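Local coordinates for protein particle-associated glycoside hydrolase (Acinetobacter phage Fri1, PDB 6C72) that depolymerises the capsular polysaccharide of Acinetobacter baumannii as a trimeric phage tailspike, degrading the host capsule during virus entry, at residues I222-G226 / I246-D250; V297-D301 / V321-L325; T308-Y313 / Q339-T343; F486-N492 / I578-F584. All blocks are in the same frame, centred on the assembly; numbering follows the deposited sequence.

Interaction 1. Residues I222-G226 / I246-D250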
loop_
_atom_site.group_PDB
_atom_site.type_symbol
_atom_site.label_atom_id
_atom_site.label_comp_id
_atom_site.label_asym_id
_atom_site.label_seq_id
_atom_site.Cartn_x
_atom_site.Cartn_y
_atom_site.Cartn_z
ATOM N N ILE A 222 11.643 7.854 -24.784
ATOM C CA ILE A 222 10.328 7.230 -24.865
ATOM C C ILE A 222 9.291 8.324 -24.689
ATOM O O ILE A 222 9.295 9.030 -23.673
ATOM C CB ILE A 222 10.135 6.131 -23.806
ATOM C CG1 ILE A 222 11.300 5.139 -23.823
ATOM C CG2 ILE A 222 8.798 5.411 -24.029
ATOM C CD1 ILE A 222 11.289 4.169 -22.664
ATOM N N LYS A 223 8.442 8.495 -25.696
ATOM C CA LYS A 223 7.276 9.367 -25.635
ATOM C C LYS A 223 6.039 8.483 -25.668
ATOM O O LYS A 223 5.819 7.761 -26.646
ATOM C CB LYS A 223 7.261 10.371 -26.795
ATOM C CG LYS A 223 6.023 11.233 -26.828
ATOM C CD LYS A 223 6.010 12.289 -27.944
ATOM C CE LYS A 223 4.685 13.064 -27.860
ATOM N NZ LYS A 223 4.439 14.077 -28.941
ATOM N N ILE A 224 5.246 8.526 -24.602
ATOM C CA ILE A 224 4.114 7.623 -24.432
ATOM C C ILE A 224 2.818 8.406 -24.578
ATOM O O ILE A 224 2.549 9.330 -23.801
ATOM C CB ILE A 224 4.169 6.898 -23.082
ATOM C CG1 ILE A 224 5.445 6.054 -22.985
ATOM C CG2 ILE A 224 2.950 6.021 -22.919
ATOM C CD1 ILE A 224 5.612 5.372 -21.603
ATOM N N ILE A 225 2.032 8.047 -25.589
ATOM C CA ILE A 225 0.643 8.482 -25.700
ATOM C C ILE A 225 -0.322 7.331 -25.463
ATOM O O ILE A 225 -1.458 7.577 -25.033
ATOM C CB ILE A 225 0.359 9.129 -27.075
ATOM C CG1 ILE A 225 1.509 10.033 -27.507
ATOM C CG2 ILE A 225 -0.961 9.920 -27.080
ATOM C CD1 ILE A 225 1.304 10.590 -28.906
ATOM N N GLY A 226 0.100 6.088 -25.704
ATOM C CA GLY A 226 -0.754 4.929 -25.571
ATOM C C GLY A 226 -0.892 4.463 -24.134
ATOM O O GLY A 226 -0.634 5.196 -23.177
ATOM N N ILE A 246 5.472 11.282 -20.960
ATOM C CA ILE A 246 4.192 10.591 -21.032
ATOM C C ILE A 246 3.084 11.627 -21.154
ATOM O O ILE A 246 2.800 12.368 -20.199
ATOM C CB ILE A 246 3.970 9.692 -19.820
ATOM C CG1 ILE A 246 5.209 8.791 -19.607
ATOM C CG2 ILE A 246 2.682 8.913 -20.005
ATOM C CD1 ILE A 246 5.030 7.720 -18.553
ATOM N N ARG A 247 2.411 11.640 -22.299
ATOM C CA ARG A 247 1.314 12.580 -22.502
ATOM C C ARG A 247 0.278 11.923 -23.401
ATOM O O ARG A 247 0.509 11.771 -24.601
ATOM C CB ARG A 247 1.829 13.881 -23.111
ATOM C CG ARG A 247 0.768 14.940 -23.204
ATOM C CD ARG A 247 1.195 16.172 -23.953
ATOM N NE ARG A 247 0.178 17.183 -23.761
ATOM C CZ ARG A 247 0.012 18.255 -24.528
ATOM N NH1 ARG A 247 0.813 18.458 -25.567
ATOM N NH2 ARG A 247 -0.968 19.118 -24.253
ATOM N N GLY A 248 -0.865 11.551 -22.830
ATOM C CA GLY A 248 -1.949 10.994 -23.612
ATOM C C GLY A 248 -2.776 12.079 -24.289
ATOM O O GLY A 248 -2.415 13.258 -24.326
ATOM N N LYS A 249 -3.922 11.658 -24.823
ATOM C CA LYS A 249 -4.848 12.572 -25.470
ATOM C C LYS A 249 -6.245 12.398 -24.891
ATOM O O LYS A 249 -6.562 11.380 -24.263
ATOM C CB LYS A 249 -4.886 12.360 -26.991
ATOM C CG LYS A 249 -3.572 12.614 -27.671
ATOM C CD LYS A 249 -3.693 12.445 -29.184
ATOM C CE LYS A 249 -2.343 12.613 -29.872
ATOM N NZ LYS A 249 -2.474 12.511 -31.342
ATOM N N ASP A 250 -7.077 13.417 -25.104
ATOM C CA ASP A 250 -8.448 13.356 -24.626
ATOM C C ASP A 250 -9.164 12.155 -25.228
ATOM O O ASP A 250 -9.024 11.856 -26.415
ATOM C CB ASP A 250 -9.205 14.630 -24.989
ATOM C CG ASP A 250 -8.740 15.839 -24.199
ATOM O OD1 ASP A 250 -7.870 15.668 -23.314
ATOM O OD2 ASP A 250 -9.274 16.954 -24.440
HETATM O O HOH W 1 -4.073 8.903 -24.774
#

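Interaction 2. Residues V297-D301 / V321-L325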
loop_
_atom_site.group_PDB
_atom_site.type_symbol
_atom_site.label_atom_id
_atom_site.label_comp_id
_atom_site.label_asym_id
_atom_site.label_seq_id
_atom_site.Cartn_x
_atom_site.Cartn_y
_atom_site.Cartn_z
ATOM N N VAL A 297 16.871 21.824 -16.697
ATOM C CA VAL A 297 15.815 22.651 -16.110
ATOM C C VAL A 297 15.388 22.112 -14.747
ATOM O O VAL A 297 15.551 22.789 -13.724
ATOM C CB VAL A 297 14.607 22.754 -17.062
ATOM C CG1 VAL A 297 13.569 23.744 -16.513
ATOM C CG2 VAL A 297 15.075 23.139 -18.478
ATOM N N TYR A 298 14.831 20.904 -14.719
ATOM C CA TYR A 298 14.440 20.263 -13.472
ATOM C C TYR A 298 14.952 18.829 -13.449
ATOM O O TYR A 298 15.482 18.311 -14.437
ATOM C CB TYR A 298 12.922 20.248 -13.274
ATOM C CG TYR A 298 12.215 21.574 -13.450
ATOM C CD1 TYR A 298 12.568 22.676 -12.685
ATOM C CD2 TYR A 298 11.145 21.703 -14.344
ATOM C CE1 TYR A 298 11.917 23.884 -12.827
ATOM C CE2 TYR A 298 10.466 22.912 -14.484
ATOM C CZ TYR A 298 10.863 23.994 -13.719
ATOM O OH TYR A 298 10.217 25.195 -13.833
ATOM N N LEU A 299 14.753 18.172 -12.312
ATOM C CA LEU A 299 15.159 16.782 -12.176
ATOM C C LEU A 299 14.068 15.833 -12.667
ATOM O O LEU A 299 14.282 15.064 -13.611
ATOM C CB LEU A 299 15.543 16.503 -10.718
ATOM C CG LEU A 299 16.006 15.100 -10.344
ATOM C CD1 LEU A 299 17.157 14.600 -11.232
ATOM C CD2 LEU A 299 16.432 15.109 -8.878
ATOM N N PHE A 300 12.893 15.891 -12.052
ATOM C CA PHE A 300 11.770 15.025 -12.384
ATOM C C PHE A 300 10.517 15.885 -12.336
ATOM O O PHE A 300 10.302 16.604 -11.358
ATOM C CB PHE A 300 11.677 13.845 -11.412
ATOM C CG PHE A 300 10.464 12.992 -11.608
ATOM C CD1 PHE A 300 10.476 11.936 -12.494
ATOM C CD2 PHE A 300 9.298 13.254 -10.910
ATOM C CE1 PHE A 300 9.352 11.166 -12.676
ATOM C CE2 PHE A 300 8.170 12.484 -11.094
ATOM C CZ PHE A 300 8.202 11.440 -11.969
ATOM N N ASP A 301 9.717 15.864 -13.399
ATOM C CA ASP A 301 8.691 16.891 -13.575
ATOM C C ASP A 301 7.332 16.246 -13.831
ATOM O O ASP A 301 7.095 15.692 -14.906
ATOM C CB ASP A 301 9.076 17.827 -14.724
ATOM C CG ASP A 301 8.333 19.157 -14.683
ATOM O OD1 ASP A 301 7.683 19.469 -13.662
ATOM O OD2 ASP A 301 8.409 19.906 -15.679
ATOM N N VAL A 321 15.629 6.598 -6.697
ATOM C CA VAL A 321 16.654 7.575 -6.351
ATOM C C VAL A 321 16.456 8.810 -7.218
ATOM O O VAL A 321 16.328 8.703 -8.444
ATOM C CB VAL A 321 18.078 7.012 -6.533
ATOM C CG1 VAL A 321 19.119 8.124 -6.318
ATOM C CG2 VAL A 321 18.326 5.837 -5.586
ATOM N N PHE A 322 16.405 9.972 -6.582
ATOM C CA PHE A 322 16.441 11.257 -7.250
ATOM C C PHE A 322 17.744 11.925 -6.849
ATOM O O PHE A 322 17.978 12.158 -5.660
ATOM C CB PHE A 322 15.245 12.120 -6.860
ATOM C CG PHE A 322 13.928 11.434 -7.043
ATOM C CD1 PHE A 322 13.279 11.467 -8.276
ATOM C CD2 PHE A 322 13.320 10.778 -5.980
ATOM C CE1 PHE A 322 12.058 10.831 -8.454
ATOM C CE2 PHE A 322 12.086 10.147 -6.144
ATOM C CZ PHE A 322 11.454 10.170 -7.388
ATOM N N ASN A 323 18.592 12.220 -7.825
ATOM C CA ASN A 323 19.948 12.662 -7.537
ATOM C C ASN A 323 20.345 13.762 -8.505
ATOM O O ASN A 323 20.234 13.592 -9.720
ATOM C CB ASN A 323 20.920 11.471 -7.623
ATOM C CG ASN A 323 22.285 11.787 -7.073
ATOM O OD1 ASN A 323 22.530 12.887 -6.586
ATOM N ND2 ASN A 323 23.189 10.812 -7.136
ATOM N N ALA A 324 20.834 14.873 -7.978
ATOM C CA ALA A 324 21.222 15.979 -8.835
ATOM C C ALA A 324 22.431 16.688 -8.246
ATOM O O ALA A 324 22.563 16.814 -7.025
ATOM C CB ALA A 324 20.068 16.975 -9.036
ATOM N N LEU A 325 23.333 17.100 -9.121
ATOM C CA LEU A 325 24.411 18.003 -8.761
ATOM C C LEU A 325 24.061 19.393 -9.267
ATOM O O LEU A 325 23.286 19.553 -10.216
ATOM C CB LEU A 325 25.752 17.549 -9.346
ATOM C CG LEU A 325 26.224 16.135 -8.976
ATOM C CD1 LEU A 325 27.467 15.730 -9.798
ATOM C CD2 LEU A 325 26.481 16.018 -7.487
#

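Interaction 3. Residues T308-Y313 / Q339-T343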
loop_
_atom_site.group_PDB
_atom_site.type_symbol
_atom_site.label_atom_id
_atom_site.label_comp_id
_atom_site.label_asym_id
_atom_site.label_seq_id
_atom_site.Cartn_x
_atom_site.Cartn_y
_atom_site.Cartn_z
ATOM N N THR A 308 -4.570 23.393 -20.720
ATOM C CA THR A 308 -4.936 22.225 -21.510
ATOM C C THR A 308 -5.721 21.271 -20.628
ATOM O O THR A 308 -5.909 21.506 -19.430
ATOM C CB THR A 308 -3.719 21.484 -22.084
ATOM O OG1 THR A 308 -3.046 20.793 -21.027
ATOM C CG2 THR A 308 -2.765 22.444 -22.755
ATOM N N THR A 309 -6.161 20.176 -21.229
ATOM C CA THR A 309 -6.805 19.091 -20.506
ATOM C C THR A 309 -5.808 18.135 -19.878
ATOM O O THR A 309 -6.230 17.089 -19.372
ATOM C CB THR A 309 -7.720 18.302 -21.436
ATOM O OG1 THR A 309 -6.952 17.852 -22.566
ATOM C CG2 THR A 309 -8.924 19.153 -21.873
ATOM N N ASP A 310 -4.512 18.448 -19.922
ATOM C CA ASP A 310 -3.514 17.612 -19.268
ATOM C C ASP A 310 -3.845 17.405 -17.791
ATOM O O ASP A 310 -4.217 18.344 -17.079
ATOM C CB ASP A 310 -2.129 18.244 -19.372
ATOM C CG ASP A 310 -1.548 18.194 -20.759
ATOM O OD1 ASP A 310 -2.102 17.513 -21.652
ATOM O OD2 ASP A 310 -0.521 18.875 -20.951
ATOM N N THR A 311 -3.682 16.170 -17.328
ATOM C CA THR A 311 -3.830 15.889 -15.914
ATOM C C THR A 311 -2.988 14.664 -15.584
ATOM O O THR A 311 -2.821 13.774 -16.427
ATOM C CB THR A 311 -5.307 15.680 -15.527
ATOM O OG1 THR A 311 -5.403 15.545 -14.102
ATOM C CG2 THR A 311 -5.888 14.436 -16.181
ATOM N N VAL A 312 -2.413 14.652 -14.377
ATOM C CA VAL A 312 -1.600 13.536 -13.901
ATOM C C VAL A 312 -2.018 13.191 -12.487
ATOM O O VAL A 312 -2.114 14.076 -11.634
ATOM C CB VAL A 312 -0.093 13.835 -13.938
ATOM C CG1 VAL A 312 0.659 12.656 -13.340
ATOM C CG2 VAL A 312 0.350 14.063 -15.367
ATOM N N TYR A 313 -2.265 11.911 -12.237
ATOM C CA TYR A 313 -2.653 11.488 -10.905
ATOM C C TYR A 313 -2.384 9.996 -10.778
ATOM O O TYR A 313 -2.197 9.303 -11.776
ATOM C CB TYR A 313 -4.124 11.835 -10.608
ATOM C CG TYR A 313 -5.124 11.361 -11.636
ATOM C CD1 TYR A 313 -5.342 12.078 -12.809
ATOM C CD2 TYR A 313 -5.862 10.195 -11.430
ATOM C CE1 TYR A 313 -6.250 11.649 -13.748
ATOM C CE2 TYR A 313 -6.779 9.760 -12.371
ATOM C CZ TYR A 313 -6.967 10.492 -13.531
ATOM O OH TYR A 313 -7.876 10.063 -14.482
ATOM N N GLN A 339 -3.412 19.275 -11.521
ATOM C CA GLN A 339 -4.194 20.105 -12.437
ATOM C C GLN A 339 -5.371 19.304 -12.963
ATOM O O GLN A 339 -5.167 18.305 -13.663
ATOM C CB GLN A 339 -3.347 20.597 -13.608
ATOM C CG GLN A 339 -4.159 21.293 -14.709
ATOM C CD GLN A 339 -3.279 21.755 -15.869
ATOM O OE1 GLN A 339 -2.372 22.573 -15.691
ATOM N NE2 GLN A 339 -3.541 21.224 -17.058
ATOM N N ASN A 340 -6.592 19.744 -12.638
ATOM C CA ASN A 340 -7.808 19.167 -13.207
ATOM C C ASN A 340 -7.912 17.663 -12.946
ATOM O O ASN A 340 -8.451 16.917 -13.769
ATOM C CB ASN A 340 -7.912 19.459 -14.717
ATOM C CG ASN A 340 -7.951 20.970 -15.039
ATOM O OD1 ASN A 340 -8.489 21.774 -14.276
ATOM N ND2 ASN A 340 -7.412 21.342 -16.184
ATOM N N THR A 341 -7.366 17.191 -11.829
ATOM C CA THR A 341 -7.474 15.775 -11.509
ATOM C C THR A 341 -8.889 15.462 -11.032
ATOM O O THR A 341 -9.563 16.325 -10.459
ATOM C CB THR A 341 -6.456 15.356 -10.443
ATOM O OG1 THR A 341 -6.775 15.963 -9.177
ATOM C CG2 THR A 341 -5.028 15.734 -10.880
ATOM N N PRO A 342 -9.363 14.235 -11.264
ATOM C CA PRO A 342 -10.766 13.918 -10.938
ATOM C C PRO A 342 -11.114 14.072 -9.465
ATOM O O PRO A 342 -12.249 14.458 -9.148
ATOM C CB PRO A 342 -10.914 12.463 -11.394
ATOM C CG PRO A 342 -9.484 11.919 -11.422
ATOM C CD PRO A 342 -8.643 13.085 -11.833
ATOM N N THR A 343 -10.196 13.778 -8.549
ATOM C CA THR A 343 -10.513 13.909 -7.132
ATOM C C THR A 343 -9.916 15.146 -6.485
ATOM O O THR A 343 -10.265 15.452 -5.342
ATOM C CB THR A 343 -10.054 12.678 -6.345
ATOM O OG1 THR A 343 -8.625 12.700 -6.224
ATOM C CG2 THR A 343 -10.525 11.388 -7.014
HETATM O O HOH W 2 -2.132 16.692 -12.115
#

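Interaction 4. Residues F486-N492 / I578-F584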
loop_
_atom_site.group_PDB
_atom_site.type_symbol
_atom_site.label_atom_id
_atom_site.label_comp_id
_atom_site.label_asym_id
_atom_site.label_seq_id
_atom_site.Cartn_x
_atom_site.Cartn_y
_atom_site.Cartn_z
ATOM N N PHE A 486 -21.832 18.797 37.035
ATOM C CA PHE A 486 -21.620 20.236 36.987
ATOM C C PHE A 486 -21.471 20.616 35.519
ATOM O O PHE A 486 -20.539 20.160 34.854
ATOM C CB PHE A 486 -20.390 20.636 37.805
ATOM C CG PHE A 486 -20.053 22.091 37.728
ATOM C CD1 PHE A 486 -19.235 22.567 36.725
ATOM C CD2 PHE A 486 -20.540 22.979 38.666
ATOM C CE1 PHE A 486 -18.914 23.901 36.646
ATOM C CE2 PHE A 486 -20.226 24.328 38.598
ATOM C CZ PHE A 486 -19.418 24.792 37.586
ATOM N N ASN A 487 -22.410 21.400 35.003
ATOM C CA ASN A 487 -22.384 21.860 33.622
ATOM C C ASN A 487 -22.507 23.366 33.591
ATOM O O ASN A 487 -23.318 23.954 34.315
ATOM C CB ASN A 487 -23.496 21.254 32.773
ATOM C CG ASN A 487 -23.225 19.816 32.422
ATOM O OD1 ASN A 487 -22.544 19.533 31.434
ATOM N ND2 ASN A 487 -23.743 18.890 33.232
ATOM N N THR A 488 -21.725 23.985 32.723
ATOM C CA THR A 488 -21.720 25.429 32.608
ATOM C C THR A 488 -21.882 25.823 31.142
ATOM O O THR A 488 -21.271 25.216 30.257
ATOM C CB THR A 488 -20.433 26.000 33.247
ATOM O OG1 THR A 488 -20.371 27.414 33.054
ATOM C CG2 THR A 488 -19.200 25.377 32.649
ATOM N N GLU A 489 -22.771 26.785 30.889
ATOM C CA GLU A 489 -22.966 27.397 29.581
ATOM C C GLU A 489 -22.949 28.915 29.733
ATOM O O GLU A 489 -23.115 29.452 30.833
ATOM C CB GLU A 489 -24.282 26.954 28.916
ATOM C CG GLU A 489 -24.299 25.520 28.423
ATOM C CD GLU A 489 -25.640 25.121 27.830
ATOM O OE1 GLU A 489 -26.688 25.533 28.373
ATOM O OE2 GLU A 489 -25.650 24.386 26.816
ATOM N N ILE A 490 -22.800 29.610 28.606
ATOM C CA ILE A 490 -22.591 31.053 28.629
ATOM C C ILE A 490 -23.208 31.673 27.380
ATOM O O ILE A 490 -23.110 31.124 26.272
ATOM C CB ILE A 490 -21.086 31.366 28.770
ATOM C CG1 ILE A 490 -20.854 32.815 29.202
ATOM C CG2 ILE A 490 -20.322 31.005 27.491
ATOM C CD1 ILE A 490 -19.388 33.104 29.599
ATOM N N ARG A 491 -23.852 32.823 27.562
ATOM C CA ARG A 491 -24.554 33.489 26.471
ATOM C C ARG A 491 -24.281 34.980 26.549
ATOM O O ARG A 491 -23.995 35.517 27.621
ATOM C CB ARG A 491 -26.072 33.241 26.526
ATOM C CG ARG A 491 -26.471 31.804 26.312
ATOM C CD ARG A 491 -26.159 31.385 24.884
ATOM N NE ARG A 491 -26.539 30.004 24.588
ATOM C CZ ARG A 491 -25.756 28.951 24.832
ATOM N NH1 ARG A 491 -24.557 29.130 25.376
ATOM N NH2 ARG A 491 -26.167 27.722 24.524
ATOM N N ASN A 492 -24.382 35.635 25.398
ATOM C CA ASN A 492 -24.301 37.083 25.283
ATOM C C ASN A 492 -25.720 37.631 25.256
ATOM O O ASN A 492 -26.578 37.100 24.542
ATOM C CB ASN A 492 -23.531 37.457 24.013
ATOM C CG ASN A 492 -23.449 38.963 23.770
ATOM O OD1 ASN A 492 -24.468 39.660 23.752
ATOM N ND2 ASN A 492 -22.241 39.464 23.543
ATOM N N ILE A 578 -22.657 39.578 29.750
ATOM C CA ILE A 578 -22.367 38.158 29.613
ATOM C C ILE A 578 -23.041 37.429 30.769
ATOM O O ILE A 578 -22.952 37.867 31.926
ATOM C CB ILE A 578 -20.856 37.889 29.611
ATOM C CG1 ILE A 578 -20.123 38.734 28.543
ATOM C CG2 ILE A 578 -20.605 36.400 29.453
ATOM C CD1 ILE A 578 -20.475 38.429 27.067
ATOM N N VAL A 579 -23.709 36.318 30.472
ATOM C CA VAL A 579 -24.430 35.548 31.481
ATOM C C VAL A 579 -23.899 34.116 31.465
ATOM O O VAL A 579 -23.995 33.414 30.446
ATOM C CB VAL A 579 -25.947 35.585 31.237
ATOM C CG1 VAL A 579 -26.679 34.770 32.276
ATOM C CG2 VAL A 579 -26.441 37.026 31.227
ATOM N N LYS A 580 -23.313 33.693 32.576
ATOM C CA LYS A 580 -22.783 32.345 32.721
ATOM C C LYS A 580 -23.597 31.603 33.774
ATOM O O LYS A 580 -23.911 32.169 34.828
ATOM C CB LYS A 580 -21.303 32.385 33.095
ATOM C CG LYS A 580 -20.647 31.022 33.312
ATOM C CD LYS A 580 -19.147 31.211 33.536
ATOM C CE LYS A 580 -18.397 29.892 33.666
ATOM N NZ LYS A 580 -18.659 29.191 34.970
ATOM N N VAL A 581 -23.965 30.355 33.476
ATOM C CA VAL A 581 -24.737 29.521 34.387
ATOM C C VAL A 581 -23.925 28.286 34.763
ATOM O O VAL A 581 -23.401 27.589 33.887
ATOM C CB VAL A 581 -26.079 29.094 33.774
ATOM C CG1 VAL A 581 -26.956 28.530 34.875
ATOM C CG2 VAL A 581 -26.752 30.271 33.118
ATOM N N ASP A 582 -23.859 28.002 36.062
ATOM C CA ASP A 582 -23.298 26.765 36.598
ATOM C C ASP A 582 -24.443 25.954 37.191
ATOM O O ASP A 582 -25.167 26.445 38.063
ATOM C CB ASP A 582 -22.248 27.046 37.679
ATOM C CG ASP A 582 -21.144 27.991 37.213
ATOM O OD1 ASP A 582 -20.856 28.055 35.998
ATOM O OD2 ASP A 582 -20.534 28.654 38.077
ATOM N N VAL A 583 -24.618 24.723 36.722
ATOM C CA VAL A 583 -25.705 23.862 37.177
ATOM C C VAL A 583 -25.103 22.658 37.893
ATOM O O VAL A 583 -24.251 21.952 37.335
ATOM C CB VAL A 583 -26.611 23.402 36.017
ATOM C CG1 VAL A 583 -27.757 22.544 36.539
ATOM C CG2 VAL A 583 -27.140 24.592 35.227
ATOM N N PHE A 584 -25.559 22.428 39.122
ATOM C CA PHE A 584 -25.217 21.259 39.921
ATOM C C PHE A 584 -26.444 20.355 39.933
ATOM O O PHE A 584 -27.525 20.798 40.336
ATOM C CB PHE A 584 -24.854 21.662 41.355
ATOM C CG PHE A 584 -23.746 22.676 41.457
ATOM C CD1 PHE A 584 -23.958 24.004 41.128
ATOM C CD2 PHE A 584 -22.482 22.298 41.907
ATOM C CE1 PHE A 584 -22.937 24.927 41.222
ATOM C CE2 PHE A 584 -21.454 23.221 42.008
ATOM C CZ PHE A 584 -21.686 24.537 41.662
HETATM O O HOH W 3 -25.224 19.898 35.821
#

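Interaction 1. Residues I222-G226 / I246-D250
Strand-to-strand contact between successive rungs of a parallel beta-helix joins 222-226 to 246-250, at the C-terminal ends of strands 220-224 and 244-247 and the turns that follow. A parallel bridge pairs I224 with I246, their CA atoms 4.5 Å apart. The backbone N of R247 donates to I224 O at 2.8 Å, and two CA-H...O contacts flank this bond, from I246 CA to I224 O and from I225 CA to R247 O, both at 3.5 Å. I224 and I246 share one face of the sheet; their CD1 atoms meet at 3.9 Å and both side chains lie on H257 and F259 of strand 255-260, so they stack as one step of the aliphatic stacks common in the interior of beta-helices. I225 and G248 still lie close, CA to CA 4.2 Å; from G226 on the chains part, and a water sits between, accepting from K249 N at 2.8 Å and lying 2.9 Å from I225 O. I225 CG2 rests 3.8 Å from K249 CG. The charged groups of R247 and K249 look elsewhere: R247 forms a salt bridge with D310, while K249 NZ pairs with E194 and donates to backbone oxygens of the second subunit, whose I163 packs on I225. The chemistry thus divides, with apolar stacking on the face of I224 and I246, and I225 and K249 facing the trimer interface.

Interaction 2. Residues V297-D301 / V321-L325
The two backbones keep well apart here: the nearest CA atoms, those of L299 and A324, are 7.0 Å from each other, and the segments form neither a beta bridge nor a mutual hydrogen bond. F300 and D301 lie on strand 300-302, whereas residues 321-324 make up a strand of their own, and the space between is bridged by side chains. L299, F300, F322 and A324 all direct their CA-to-CB bonds toward the opposing segment. L299 reaches furthest in, its CD2 lying 3.8 Å from F322 CB and 4.1 Å from A324 CB, with CD1 3.6 Å from N323 O. Both strands belong to the parallel beta-helix, but they pair with different strands of it, 300-302 with 272-275 and 333-336, and 321-324 with 286-289 and 354-357; the contact therefore packs one part of the coil's wall against another across its interior. Beside L299 the two phenylalanines make an edge-to-face pair, the edge of F322 turned to the face of F300, with centroids 5.8 Å apart and planes at 62°; F322 CE1 comes to 4.1 Å from F300 CG. F322 also stacks on F355, and F287 meets both rings, its own approach to F300 being edge-to-face.

Interaction 3. Residues T308-Y313 / Q339-T343
Q339 comes first in the 339-343 part of the loop, its extended side chain lying along 308-313: NE2 gives a weak hydrogen bond to D310 O at 3.0 Å and also bonds to N305 O. Its backbone is held too, since T311 OG1 donates to Q339 O at 2.8 Å and a water accepts from both Q339 N (2.9 Å) and V312 N (3.1 Å). N340, with positive phi, turns the chain, leaving its ND2 3.6 Å from the O of T308, whose OG1 hydrogen-bonds to N305 O and starts an ST turn by accepting from D310 N (3.0 Å). T341 then brings CG2 to 3.2 Å from T311 OG1 and 3.4 Å from V312 O. P342 lays its CD over the Y313 ring face, 3.5 Å from the centroid, a CH-pi contact; Y313 also stacks on H278, a residue known to bind zinc. The loop, between strands 333-336 and 348-351, thereby covers the start of strand 312-318, while P342 and T343 hydrogen-bond to T402 and N376 of the second subunit.

Interaction 4. Residues F486-N492 / I578-F584
K580 NZ and D582 OD1 form a salt bridge at 2.7 Å within segment 578-584 of strand 576-585, and T488 reaches over from the partner strand to bring its OG1 within 3.1 Å of that same D582 OD1. Backbone bonding is regular. N487, E489 and R491 make hydrogen-bonded pairs with V583, V581 and V579, each through two N-H...O bonds. The shortest, from V583 N to N487 O, measures 2.8 Å. The longest, from E489 N to V581 O, measures 3.2 Å. Close CA-H...O contacts fill the non-hydrogen-bonded pairs, as from T488 CA to V581 O at 3.0 Å. A water accepts from N487 ND2 (3.1 Å) and donates to V583 O (2.7 Å). On the face bearing T488 and D582, the edge of F486 meets the face of F584, centroids 4.9 Å apart, and at the other end I490 CD1 packs 3.5 Å from I578 CG2. This face adjoins the trimer partners: F486 makes a cation-pi contact with K580 of the second subunit, and K580 with F486 of the third. The opposite face carries E489, salt-bridged to K592, and R491 in a cation-pi contact with W595. Running antiparallel at 165°, the pair lies inside the six-stranded sheet of the C-terminal domain, with strand 475-478 beside 485-494 and strand 509-517 beside 576-585.

How the interactions relate
Interactions 1, 2 and 3 all belong to the parallel beta-helix. Interactions 1 and 3, centres 14 Å apart, touch directly: R247 NE forms a salt bridge with D310 OD1 at 3.1 Å, and D250 OD1 lies 2.5 Å from T309 OG1, a probable hydrogen bond. Interaction 2 lies 21 Å from interaction 1 and 23 Å from interaction 3 between centres; its segments alternate along the chain with those of interaction 3. The side chain of Y313 in interaction 3 lies about 4 Å from a bound zinc ion. Interaction 4 belongs to the separate C-terminal sheet, 51 to 65 Å from the others between centres. Interactions 1, 3 and 4 touch the second subunit, so both domains contribute to the trimer.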